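Putative nucleolar GTP-binding protein 1 (PDB 2QU8) binds guanine nucleotides and is probably a GTPase of the nucleolar NOG1 family, whose exact role in the malaria parasite is not established. Local coordinates at residues A[199-202]-A[203-206]; A[132-135]-A[136-139]; A[209-212]-A[213-217]; A[97-100]-A[101-104]; A[45-49]-A[50-54]. All blocks are in the same frame, centred on the assembly; numbering follows the deposited sequence.

Overall arrangement
From the N terminus, interaction 5 comes first: it ends helix 42-49 and turns the chain toward strand 54-57, an outermost strand of the mixed sheet. Interaction 4 follows on helix 96-106, before strand 110-117, and interaction 2 lies near the C-terminal end of helix 126-137, ahead of strand 145-150. Interactions 1 and 3 both lie on the long helix 192-222, the first against the sheet and the second on its exposed continuation, with centres about 16 Å apart. All five are local and in series, so none nests within or crosses another. Interactions 4 and 2 do touch in space, through Ile102 and Val139, joining helix 96-106 to the segment that follows helix 126-137.

Interaction 1: A[199-202]-A[203-206]; sequences ACEL and LKND
Lys204 curls back onto Cys200 one turn earlier in helix 192-222. The backbone oxygen of Cys200 accepts two donors from one residue: Lys204 N at 3.0 Å, lying in the carbonyl plane, and Lys204 NZ, 2.9 Å from Cys200 O and well above that plane, 43° out of it. To bring the ammonium back to its own helix the lysine chain bends at chi2, chi3 and chi4, and its CG passes 3.2 Å from Cys200 O on the way. The same NZ also bonds to the hydroxyl of Tyr78.

The other hydrogen bonds between the segments are backbone i to i+4 bonds, of which Asn205 N to Glu201 O is nearly straight, with an N-H...O angle of 176°. Among the charged side chains, Glu201 OE2 lies 3.7 Å from Lys204 CG and so meets the aliphatic part of the lysine; its distance to Lys204 NZ is 5.3 Å, too long for a salt bridge.

Apolar packing looks to the sheet. Ala199 and Leu202 rest on Val146, while Leu203 meets Val111. Helix 192-222 thus covers the central strands with one side, and the lysine ammonium, gripped by a carbonyl and a tyrosine hydroxyl, probably has little freedom to move.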
loop_
_atom_site.group_PDB
_atom_site.type_symbol
_atom_site.label_atom_id
_atom_site.label_comp_id
_atom_site.label_asym_id
_atom_site.label_seq_id
_atom_site.Cartn_x
_atom_site.Cartn_y
_atom_site.Cartn_z
ATOM N N ALA A 199 -3.214 6.368 -6.027
ATOM C CA ALA A 199 -2.342 6.331 -4.844
ATOM C C ALA A 199 -1.714 7.701 -4.569
ATOM O O ALA A 199 -1.834 8.239 -3.467
ATOM C CB ALA A 199 -1.263 5.260 -4.993
ATOM N N CYS A 200 -1.063 8.264 -5.580
ATOM C CA CYS A 200 -0.408 9.565 -5.462
ATOM C C CYS A 200 -1.357 10.665 -4.984
ATOM O O CYS A 200 -1.053 11.360 -4.018
ATOM C CB CYS A 200 0.252 9.950 -6.787
ATOM S SG CYS A 200 1.619 8.852 -7.240
ATOM N N GLU A 201 -2.507 10.795 -5.643
ATOM C CA GLU A 201 -3.502 11.801 -5.266
ATOM C C GLU A 201 -4.127 11.586 -3.883
ATOM O O GLU A 201 -4.450 12.560 -3.204
ATOM C CB GLU A 201 -4.573 11.961 -6.356
ATOM C CG GLU A 201 -4.492 13.299 -7.139
ATOM C CD GLU A 201 -3.305 13.391 -8.104
ATOM O OE1 GLU A 201 -3.492 13.102 -9.310
ATOM O OE2 GLU A 201 -2.188 13.754 -7.666
ATOM N N LEU A 202 -4.282 10.326 -3.458
ATOM C CA LEU A 202 -4.707 10.033 -2.086
ATOM C C LEU A 202 -3.686 10.557 -1.081
ATOM O O LEU A 202 -4.052 11.042 -0.008
ATOM C CB LEU A 202 -4.921 8.533 -1.855
ATOM C CG LEU A 202 -6.327 7.962 -1.626
ATOM C CD1 LEU A 202 -6.201 6.607 -0.933
ATOM C CD2 LEU A 202 -7.238 8.879 -0.802
ATOM N N LEU A 203 -2.408 10.449 -1.444
ATOM C CA LEU A 203 -1.315 10.975 -0.633
ATOM C C LEU A 203 -1.414 12.495 -0.529
ATOM O O LEU A 203 -1.365 13.050 0.572
ATOM C CB LEU A 203 0.044 10.589 -1.238
ATOM C CG LEU A 203 1.209 10.160 -0.331
ATOM C CD1 LEU A 203 2.536 10.407 -1.031
ATOM C CD2 LEU A 203 1.190 10.814 1.041
ATOM N N LYS A 204 -1.562 13.156 -1.678
ATOM C CA LYS A 204 -1.704 14.615 -1.726
ATOM C C LYS A 204 -2.806 15.061 -0.771
ATOM O O LYS A 204 -2.563 15.858 0.134
ATOM C CB LYS A 204 -2.014 15.103 -3.147
ATOM C CG LYS A 204 -1.080 14.595 -4.260
ATOM C CD LYS A 204 0.319 15.225 -4.229
ATOM C CE LYS A 204 1.293 14.415 -3.366
ATOM N NZ LYS A 204 1.382 12.977 -3.793
ATOM N N ASN A 205 -4.005 14.512 -0.962
ATOM C CA ASN A 205 -5.162 14.857 -0.135
ATOM C C ASN A 205 -4.928 14.675 1.361
ATOM O O ASN A 205 -5.389 15.487 2.167
ATOM C CB ASN A 205 -6.402 14.085 -0.589
ATOM C CG ASN A 205 -6.822 14.434 -2.010
ATOM O OD1 ASN A 205 -7.371 13.596 -2.725
ATOM N ND2 ASN A 205 -6.562 15.674 -2.429
ATOM N N ASP A 206 -4.201 13.621 1.725
ATOM C CA ASP A 206 -3.828 13.391 3.119
ATOM C C ASP A 206 -2.816 14.398 3.645
ATOM O O ASP A 206 -2.974 14.898 4.758
ATOM C CB ASP A 206 -3.325 11.967 3.330
ATOM C CG ASP A 206 -4.446 11.009 3.596
ATOM O OD1 ASP A 206 -5.232 10.753 2.654
ATOM O OD2 ASP A 206 -4.556 10.527 4.746
#

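Interaction 2: A[132-135]-A[136-139]; sequences LFYS and IKSV
Phe133 O takes two amide donors near the end of helix 126-137, both weakly: Lys137 N at 2.9 Å, with an N-H...O angle of only 124°, and Ile136 N, 3.4 Å from Phe133 O. Ile136 N is itself divided, with a second weak bond of 3.2 Å to Leu132 O. Such sharing of one N-H between i-4 and i-3 carbonyls accompanies the loosening of the helix in its last turn.

Lys137 lays its CB over one face of the Phe133 ring in a CH-pi contact, 4.0 Å from the ring centroid and nearer the rim than the middle. Its chain then turns at chi2, and NZ comes 3.7 Å from Tyr134 CD1, approaching that ring obliquely. The Tyr134 hydroxyl has a weak hydrogen bond with Asn174 ND2.

In this nucleotide-binding alpha/beta fold the helix packs on the sheet, where Phe133 meets Phe114 edge-to-face and touches Ile145 and Ile147. With CG anti to the backbone N (chi1 171°), Leu132 brings CD1 within 3.9 Å of Ile136 CG2, and both residues press on Phe114.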
loop_
_atom_site.group_PDB
_atom_site.type_symbol
_atom_site.label_atom_id
_atom_site.label_comp_id
_atom_site.label_asym_id
_atom_site.label_seq_id
_atom_site.Cartn_x
_atom_site.Cartn_y
_atom_site.Cartn_z
ATOM N N LEU A 132 -5.694 -10.830 6.276
ATOM C CA LEU A 132 -4.343 -10.275 6.366
ATOM C C LEU A 132 -4.380 -8.747 6.461
ATOM O O LEU A 132 -3.675 -8.161 7.285
ATOM C CB LEU A 132 -3.473 -10.722 5.178
ATOM C CG LEU A 132 -2.095 -10.070 4.988
ATOM C CD1 LEU A 132 -1.196 -10.265 6.196
ATOM C CD2 LEU A 132 -1.407 -10.594 3.727
ATOM N N PHE A 133 -5.201 -8.122 5.616
ATOM C CA PHE A 133 -5.333 -6.664 5.596
ATOM C C PHE A 133 -5.733 -6.086 6.954
ATOM O O PHE A 133 -5.124 -5.127 7.423
ATOM C CB PHE A 133 -6.319 -6.200 4.520
ATOM C CG PHE A 133 -6.634 -4.732 4.598
ATOM C CD1 PHE A 133 -5.678 -3.785 4.242
ATOM C CD2 PHE A 133 -7.870 -4.295 5.063
ATOM C CE1 PHE A 133 -5.953 -2.426 4.330
ATOM C CE2 PHE A 133 -8.159 -2.932 5.147
ATOM C CZ PHE A 133 -7.197 -1.998 4.779
ATOM N N TYR A 134 -6.751 -6.667 7.579
ATOM C CA TYR A 134 -7.194 -6.199 8.892
ATOM C C TYR A 134 -6.103 -6.389 9.929
ATOM O O TYR A 134 -5.897 -5.536 10.790
ATOM C CB TYR A 134 -8.454 -6.930 9.350
ATOM C CG TYR A 134 -9.695 -6.662 8.523
ATOM C CD1 TYR A 134 -10.099 -5.365 8.208
ATOM C CD2 TYR A 134 -10.483 -7.711 8.086
ATOM C CE1 TYR A 134 -11.264 -5.135 7.448
ATOM C CE2 TYR A 134 -11.632 -7.496 7.347
ATOM C CZ TYR A 134 -12.018 -6.214 7.024
ATOM O OH TYR A 134 -13.170 -6.042 6.280
ATOM N N SER A 135 -5.397 -7.508 9.819
ATOM C CA SER A 135 -4.386 -7.905 10.789
ATOM C C SER A 135 -3.197 -6.943 10.832
ATOM O O SER A 135 -2.526 -6.823 11.863
ATOM C CB SER A 135 -3.930 -9.340 10.495
ATOM O OG SER A 135 -2.645 -9.600 11.014
ATOM N N ILE A 136 -2.956 -6.250 9.722
ATOM C CA ILE A 136 -1.765 -5.411 9.584
ATOM C C ILE A 136 -2.022 -3.935 9.247
ATOM O O ILE A 136 -1.075 -3.149 9.166
ATOM C CB ILE A 136 -0.754 -6.001 8.547
ATOM C CG1 ILE A 136 -1.250 -5.815 7.109
ATOM C CG2 ILE A 136 -0.407 -7.468 8.870
ATOM C CD1 ILE A 136 -0.156 -5.923 6.089
ATOM N N LYS A 137 -3.279 -3.555 9.037
ATOM C CA LYS A 137 -3.576 -2.174 8.654
ATOM C C LYS A 137 -3.552 -1.258 9.882
ATOM O O LYS A 137 -3.524 -0.031 9.758
ATOM C CB LYS A 137 -4.893 -2.075 7.864
ATOM C CG LYS A 137 -6.081 -1.430 8.567
ATOM C CD LYS A 137 -6.944 -2.421 9.313
ATOM C CE LYS A 137 -8.106 -1.699 9.990
ATOM N NZ LYS A 137 -9.112 -2.642 10.557
ATOM N N SER A 138 -3.535 -1.885 11.058
ATOM C CA SER A 138 -3.449 -1.190 12.340
ATOM C C SER A 138 -2.081 -0.532 12.587
ATOM O O SER A 138 -1.996 0.459 13.312
ATOM C CB SER A 138 -3.831 -2.137 13.488
ATOM O OG SER A 138 -3.627 -3.504 13.130
ATOM N N VAL A 139 -1.020 -1.066 11.981
ATOM C CA VAL A 139 0.309 -0.439 12.078
ATOM C C VAL A 139 0.349 0.885 11.294
ATOM O O VAL A 139 1.128 1.783 11.622
ATOM C CB VAL A 139 1.464 -1.404 11.655
ATOM C CG1 VAL A 139 1.584 -1.521 10.139
ATOM C CG2 VAL A 139 2.798 -0.962 12.261
#

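Interaction 3: A[209-212]-A[213-217]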
loop_
_atom_site.group_PDB
_atom_site.type_symbol
_atom_site.label_atom_id
_atom_site.label_comp_id
_atom_site.label_asym_id
_atom_site.label_seq_id
_atom_site.Cartn_x
_atom_site.Cartn_y
_atom_site.Cartn_z
ATOM N N GLU A 209 -4.863 17.578 4.155
ATOM C CA GLU A 209 -5.725 17.493 5.337
ATOM C C GLU A 209 -4.955 17.533 6.661
ATOM O O GLU A 209 -5.389 18.190 7.615
ATOM C CB GLU A 209 -6.622 16.249 5.275
ATOM C CG GLU A 209 -7.845 16.400 4.371
ATOM C CD GLU A 209 -8.928 17.303 4.953
ATOM O OE1 GLU A 209 -8.916 17.575 6.170
ATOM O OE2 GLU A 209 -9.809 17.737 4.187
ATOM N N SER A 210 -3.814 16.842 6.709
ATOM C CA SER A 210 -3.005 16.751 7.929
ATOM C C SER A 210 -2.282 18.055 8.286
ATOM O O SER A 210 -2.245 18.432 9.461
ATOM C CB SER A 210 -2.008 15.593 7.842
ATOM O OG SER A 210 -1.157 15.750 6.724
ATOM N N ILE A 211 -1.716 18.741 7.292
ATOM C CA ILE A 211 -1.063 20.040 7.543
ATOM C C ILE A 211 -2.045 21.100 8.072
ATOM O O ILE A 211 -1.673 21.929 8.906
ATOM C CB ILE A 211 -0.241 20.574 6.321
ATOM C CG1 ILE A 211 0.431 21.920 6.633
ATOM C CG2 ILE A 211 -1.104 20.734 5.095
ATOM C CD1 ILE A 211 1.667 21.840 7.542
ATOM N N LEU A 212 -3.292 21.054 7.599
ATOM C CA LEU A 212 -4.338 21.948 8.088
ATOM C C LEU A 212 -4.610 21.725 9.573
ATOM O O LEU A 212 -4.667 22.682 10.348
ATOM C CB LEU A 212 -5.632 21.779 7.284
ATOM C CG LEU A 212 -6.777 22.726 7.666
ATOM C CD1 LEU A 212 -6.372 24.182 7.474
ATOM C CD2 LEU A 212 -8.040 22.417 6.891
ATOM N N LEU A 213 -4.766 20.458 9.959
ATOM C CA LEU A 213 -5.021 20.080 11.350
ATOM C C LEU A 213 -3.912 20.577 12.279
ATOM O O LEU A 213 -4.188 21.025 13.395
ATOM C CB LEU A 213 -5.196 18.562 11.476
ATOM C CG LEU A 213 -6.208 18.040 12.506
ATOM C CD1 LEU A 213 -7.637 18.461 12.163
ATOM C CD2 LEU A 213 -6.125 16.518 12.634
ATOM N N ASP A 214 -2.668 20.504 11.801
ATOM C CA ASP A 214 -1.499 21.013 12.528
ATOM C C ASP A 214 -1.498 22.542 12.616
ATOM O O ASP A 214 -1.249 23.106 13.684
ATOM C CB ASP A 214 -0.198 20.504 11.891
ATOM C CG ASP A 214 0.235 19.140 12.431
ATOM O OD1 ASP A 214 1.358 19.054 12.979
ATOM O OD2 ASP A 214 -0.536 18.157 12.314
ATOM N N GLN A 215 -1.784 23.202 11.493
ATOM C CA GLN A 215 -1.930 24.659 11.446
ATOM C C GLN A 215 -3.034 25.151 12.383
ATOM O O GLN A 215 -2.836 26.111 13.128
ATOM C CB GLN A 215 -2.206 25.129 10.013
ATOM C CG GLN A 215 -0.993 25.096 9.091
ATOM C CD GLN A 215 -1.267 25.728 7.735
ATOM O OE1 GLN A 215 -2.404 25.747 7.259
ATOM N NE2 GLN A 215 -0.218 26.251 7.105
ATOM N N GLU A 216 -4.187 24.480 12.339
ATOM C CA GLU A 216 -5.339 24.801 13.192
ATOM C C GLU A 216 -5.040 24.673 14.684
ATOM O O GLU A 216 -5.304 25.602 15.453
ATOM C CB GLU A 216 -6.541 23.919 12.847
ATOM C CG GLU A 216 -7.318 24.350 11.617
ATOM C CD GLU A 216 -8.388 23.344 11.238
ATOM O OE1 GLU A 216 -8.105 22.125 11.277
ATOM O OE2 GLU A 216 -9.510 23.769 10.902
ATOM N N GLN A 217 -4.495 23.525 15.085
ATOM C CA GLN A 217 -4.161 23.268 16.488
ATOM C C GLN A 217 -3.229 24.341 17.050
ATOM O O GLN A 217 -3.422 24.803 18.173
ATOM C CB GLN A 217 -3.543 21.876 16.658
#
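Leu212 and Glu216, one turn apart, meet at a slant along the outer part of helix 192-222. The leucine sends CG anti to its own amide nitrogen (chi1 -177°), which stands the branch out from the helix, with CG facing the glutamate carboxylate. The glutamate, extended beyond CG, lies with its carboxylate beside that branch: OE1 is 3.9 Å from Leu212 CG. The contact is therefore between a carboxylate oxygen and an apolar methine, and the methylene Glu216 CG sits 3.4 Å from Leu212 O. Under this pair runs the shortest backbone bond of the two segments, Glu216 N to Leu212 O at 2.7 Å, its donor nearly along the C=O axis.

Ile211 and Gln215 repeat the spacing on a neighbouring line of the helix, but less closely. Their side chains approach to 4.3 Å, between Ile211 CG1 and Gln215 CG, and the glutamine chain continues extended past that point. Gln215 CG also lies over the backbone, 3.2 Å from Ile211 O.

These residues belong to the portion of the C-terminal helix that continues beyond the globular GTPase fold; the centre of this contact lies about 24 Å from the centre of the chain, and none of the touching residues is buried.

On another line, Asp214 directs its carboxylate back toward the preceding turn, where OD2 comes 3.3 Å from Ser210 O; both are acceptors, and this is not a hydrogen bond. Asp214 N does bond to Ser210 O. Ser210 OG likewise faces the N-terminal side and hydrogen-bonds to the backbone oxygens of Asp206 and Gln207.

Interaction 4: A[97-100]-A[101-104]; sequences IEMT and TITA
The Met99 side chain crosses those of Ile102 and Thr103 at a slant on helix 96-106. CB and CG lead out from the helix, and a bend at chi2 (-32°) sets SD 3.9 Å from Ile102 CD1. A second bend at chi3 carries the terminal CE on toward the following turn, where it lies 3.9 Å from Thr103 OG1 and 4.1 Å from Ile102 CG2. The thioether thus spans both ends of the isoleucine side chain, meeting CD1 with sulfur and CG2 with the methyl.

The carbonyl of Met99 receives Thr103 twice, through N and through OG1, each at 2.7 Å from Met99 O and from opposite faces of its plane. The hydroxyl stands above that plane, 39° out of it. Ile97 O is still more heavily used: Thr101 N, Thr101 OG1 and Thr100 OG1 all donate to it, the last at 2.6 Å between Thr100 OG1 and Ile97 O.

Ile102 is buried against Phe91 and Arg94, and Thr101 against Tyr59 and Leu86, so one side of the helix covers nearby loops. Hydroxyls of threonine that return to the carbonyl three or four residues earlier are characteristic of serine and threonine within alpha-helices, and here they recur at three positions of one short helix.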
loop_
_atom_site.group_PDB
_atom_site.type_symbol
_atom_site.label_atom_id
_atom_site.label_comp_id
_atom_site.label_asym_id
_atom_site.label_seq_id
_atom_site.Cartn_x
_atom_site.Cartn_y
_atom_site.Cartn_z
ATOM N N ILE A 97 13.145 -6.536 16.534
ATOM C CA ILE A 97 13.842 -5.885 15.411
ATOM C C ILE A 97 12.996 -5.789 14.130
ATOM O O ILE A 97 12.991 -4.745 13.469
ATOM C CB ILE A 97 15.206 -6.573 15.071
ATOM C CG1 ILE A 97 16.113 -6.713 16.306
ATOM C CG2 ILE A 97 15.928 -5.845 13.925
ATOM C CD1 ILE A 97 16.352 -5.436 17.101
ATOM N N GLU A 98 12.296 -6.872 13.783
ATOM C CA GLU A 98 11.381 -6.870 12.634
ATOM C C GLU A 98 10.267 -5.848 12.826
ATOM O O GLU A 98 9.962 -5.075 11.914
ATOM C CB GLU A 98 10.789 -8.266 12.398
ATOM C CG GLU A 98 11.718 -9.219 11.642
ATOM C CD GLU A 98 11.175 -10.645 11.556
ATOM O OE1 GLU A 98 10.569 -11.128 12.539
ATOM O OE2 GLU A 98 11.371 -11.291 10.502
ATOM N N MET A 99 9.670 -5.847 14.020
ATOM C CA MET A 99 8.617 -4.891 14.351
ATOM C C MET A 99 9.052 -3.442 14.233
ATOM O O MET A 99 8.276 -2.621 13.753
ATOM C CB MET A 99 8.025 -5.137 15.743
ATOM C CG MET A 99 6.805 -6.035 15.768
ATOM S SD MET A 99 5.666 -6.018 14.364
ATOM C CE MET A 99 4.993 -4.360 14.370
ATOM N N THR A 100 10.286 -3.142 14.653
ATOM C CA THR A 100 10.844 -1.783 14.584
ATOM C C THR A 100 11.014 -1.358 13.137
ATOM O O THR A 100 10.766 -0.197 12.782
ATOM C CB THR A 100 12.218 -1.660 15.300
ATOM O OG1 THR A 100 13.223 -2.353 14.545
ATOM C CG2 THR A 100 12.160 -2.231 16.704
ATOM N N THR A 101 11.438 -2.313 12.303
ATOM C CA THR A 101 11.535 -2.111 10.860
ATOM C C THR A 101 10.150 -1.830 10.272
ATOM O O THR A 101 9.967 -0.855 9.545
ATOM C CB THR A 101 12.201 -3.329 10.155
ATOM O OG1 THR A 101 13.421 -3.677 10.827
ATOM C CG2 THR A 101 12.522 -3.002 8.716
ATOM N N ILE A 102 9.175 -2.671 10.610
ATOM C CA ILE A 102 7.800 -2.487 10.153
ATOM C C ILE A 102 7.248 -1.132 10.599
ATOM O O ILE A 102 6.682 -0.381 9.795
ATOM C CB ILE A 102 6.874 -3.639 10.640
ATOM C CG1 ILE A 102 7.196 -4.936 9.889
ATOM C CG2 ILE A 102 5.399 -3.284 10.454
ATOM C CD1 ILE A 102 6.722 -6.187 10.601
ATOM N N THR A 103 7.422 -0.834 11.885
ATOM C CA THR A 103 6.970 0.426 12.458
ATOM C C THR A 103 7.678 1.634 11.822
ATOM O O THR A 103 7.034 2.637 11.536
ATOM C CB THR A 103 7.129 0.424 13.994
ATOM O OG1 THR A 103 6.516 -0.759 14.528
ATOM C CG2 THR A 103 6.462 1.639 14.600
ATOM N N ALA A 104 8.982 1.516 11.566
ATOM C CA ALA A 104 9.742 2.594 10.908
ATOM C C ALA A 104 9.179 2.946 9.522
ATOM O O ALA A 104 9.100 4.119 9.159
ATOM C CB ALA A 104 11.220 2.242 10.819
#

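Interaction 5: A[45-49]-A[50-54]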
loop_
_atom_site.group_PDB
_atom_site.type_symbol
_atom_site.label_atom_id
_atom_site.label_comp_id
_atom_site.label_asym_id
_atom_site.label_seq_id
_atom_site.Cartn_x
_atom_site.Cartn_y
_atom_site.Cartn_z
ATOM N N PHE A 45 4.316 -4.906 -9.630
ATOM C CA PHE A 45 3.765 -3.554 -9.660
ATOM C C PHE A 45 4.879 -2.527 -9.522
ATOM O O PHE A 45 4.956 -1.553 -10.288
ATOM C CB PHE A 45 2.740 -3.363 -8.534
ATOM C CG PHE A 45 1.965 -2.089 -8.652
ATOM C CD1 PHE A 45 0.679 -2.098 -9.191
ATOM C CD2 PHE A 45 2.527 -0.885 -8.264
ATOM C CE1 PHE A 45 -0.053 -0.901 -9.321
ATOM C CE2 PHE A 45 1.818 0.312 -8.391
ATOM C CZ PHE A 45 0.516 0.297 -8.922
ATOM N N MET A 46 5.747 -2.756 -8.539
ATOM C CA MET A 46 6.877 -1.879 -8.314
ATOM C C MET A 46 7.740 -1.731 -9.574
ATOM O O MET A 46 8.077 -0.614 -9.975
ATOM C CB MET A 46 7.727 -2.396 -7.150
ATOM C CG MET A 46 9.042 -1.664 -7.013
ATOM S SD MET A 46 10.074 -2.439 -5.770
ATOM C CE MET A 46 10.459 -3.998 -6.582
ATOM N N ASN A 47 8.106 -2.860 -10.178
ATOM C CA ASN A 47 8.942 -2.858 -11.393
ATOM C C ASN A 47 8.338 -2.138 -12.595
ATOM O O ASN A 47 9.031 -1.406 -13.297
ATOM C CB ASN A 47 9.334 -4.278 -11.780
ATOM C CG ASN A 47 10.423 -4.826 -10.895
ATOM O OD1 ASN A 47 10.297 -5.920 -10.351
ATOM N ND2 ASN A 47 11.494 -4.061 -10.727
ATOM N N ILE A 48 7.050 -2.350 -12.826
ATOM C CA ILE A 48 6.347 -1.679 -13.916
ATOM C C ILE A 48 6.374 -0.150 -13.774
ATOM O O ILE A 48 6.832 0.549 -14.686
ATOM C CB ILE A 48 4.907 -2.210 -14.051
ATOM C CG1 ILE A 48 4.944 -3.645 -14.573
ATOM C CG2 ILE A 48 4.077 -1.335 -14.995
ATOM C CD1 ILE A 48 3.717 -4.441 -14.248
ATOM N N VAL A 49 5.916 0.361 -12.631
ATOM C CA VAL A 49 5.758 1.806 -12.439
ATOM C C VAL A 49 7.090 2.541 -12.296
ATOM O O VAL A 49 7.182 3.722 -12.601
ATOM C CB VAL A 49 4.797 2.160 -11.258
ATOM C CG1 VAL A 49 3.439 1.499 -11.461
ATOM C CG2 VAL A 49 5.401 1.780 -9.892
ATOM N N SER A 50 8.128 1.842 -11.846
ATOM C CA SER A 50 9.429 2.473 -11.693
ATOM C C SER A 50 10.358 2.224 -12.893
ATOM O O SER A 50 11.506 2.668 -12.888
ATOM C CB SER A 50 10.099 2.007 -10.403
ATOM O OG SER A 50 10.448 0.650 -10.518
ATOM N N ARG A 51 9.844 1.537 -13.916
ATOM C CA ARG A 51 10.645 1.057 -15.055
ATOM C C ARG A 51 11.913 0.354 -14.566
ATOM O O ARG A 51 13.006 0.565 -15.103
ATOM C CB ARG A 51 10.987 2.195 -16.027
ATOM C CG ARG A 51 9.797 3.034 -16.484
ATOM C CD ARG A 51 8.795 2.198 -17.251
ATOM N NE ARG A 51 7.813 2.999 -17.983
ATOM C CZ ARG A 51 6.512 3.058 -17.703
ATOM N NH1 ARG A 51 5.719 3.818 -18.445
ATOM N NH2 ARG A 51 5.998 2.366 -16.686
ATOM N N ALA A 52 11.744 -0.468 -13.532
ATOM C CA ALA A 52 12.837 -1.194 -12.868
ATOM C C ALA A 52 13.963 -0.325 -12.291
ATOM O O ALA A 52 15.068 -0.824 -12.031
ATOM C CB ALA A 52 13.399 -2.306 -13.779
ATOM N N ASN A 53 13.687 0.961 -12.058
ATOM C CA ASN A 53 14.651 1.826 -11.371
ATOM C C ASN A 53 14.566 1.552 -9.878
ATOM O O ASN A 53 13.912 2.276 -9.133
ATOM C CB ASN A 53 14.429 3.311 -11.684
ATOM C CG ASN A 53 15.490 4.217 -11.054
ATOM O OD1 ASN A 53 15.373 5.442 -11.100
ATOM N ND2 ASN A 53 16.527 3.617 -10.464
ATOM N N VAL A 54 15.236 0.482 -9.469
ATOM C CA VAL A 54 15.007 -0.150 -8.186
ATOM C C VAL A 54 16.339 -0.387 -7.485
ATOM O O VAL A 54 17.259 -1.010 -8.041
ATOM C CB VAL A 54 14.227 -1.491 -8.359
ATOM C CG1 VAL A 54 14.246 -2.332 -7.084
ATOM C CG2 VAL A 54 12.784 -1.228 -8.811
#
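Ser50, Arg51 and Ala52 fold back on the last turn of helix 42-49 in a Schellman motif, with a type I' turn from Ser50 to Asn53 leading on to strand 54-57. The closing bond runs from Ala52 N to Asn47 O at 2.9 Å, in the carbonyl plane and on a lone pair. At Arg51, where phi is positive (48°), Arg51 N bonds to Ile48 O at 3.3 Å.

That same Ile48 O is met by the arginine side chain. Bent at chi2, the chain curls back until NH2 stands 2.8 Å from Ile48 O, on the opposite face of the carbonyl plane from Arg51 N; the oxygen lies in the plane of the guanidinium. A long, weak ion pair joins NH2 to Glu193 on helix 192-222. Ser50 doubles its grip in a similar way, OG and N reaching Met46 O from opposite faces. Chi1 of 69° puts OG between its backbone N and carbonyl carbon, within 2.7 Å of Met46 O.

Farther out, Asn53 pairs through its backbone with His70, fixing the chain beside strand 66-73. Met46 packs on Ile80 and touches residues of the probable P-loop, while Met46 and Val54 both rest on Tyr67. The side chains of Met46 and Val54 reach toward each other tip to tip, with Met46 CE 4.2 Å from Val54 CG1.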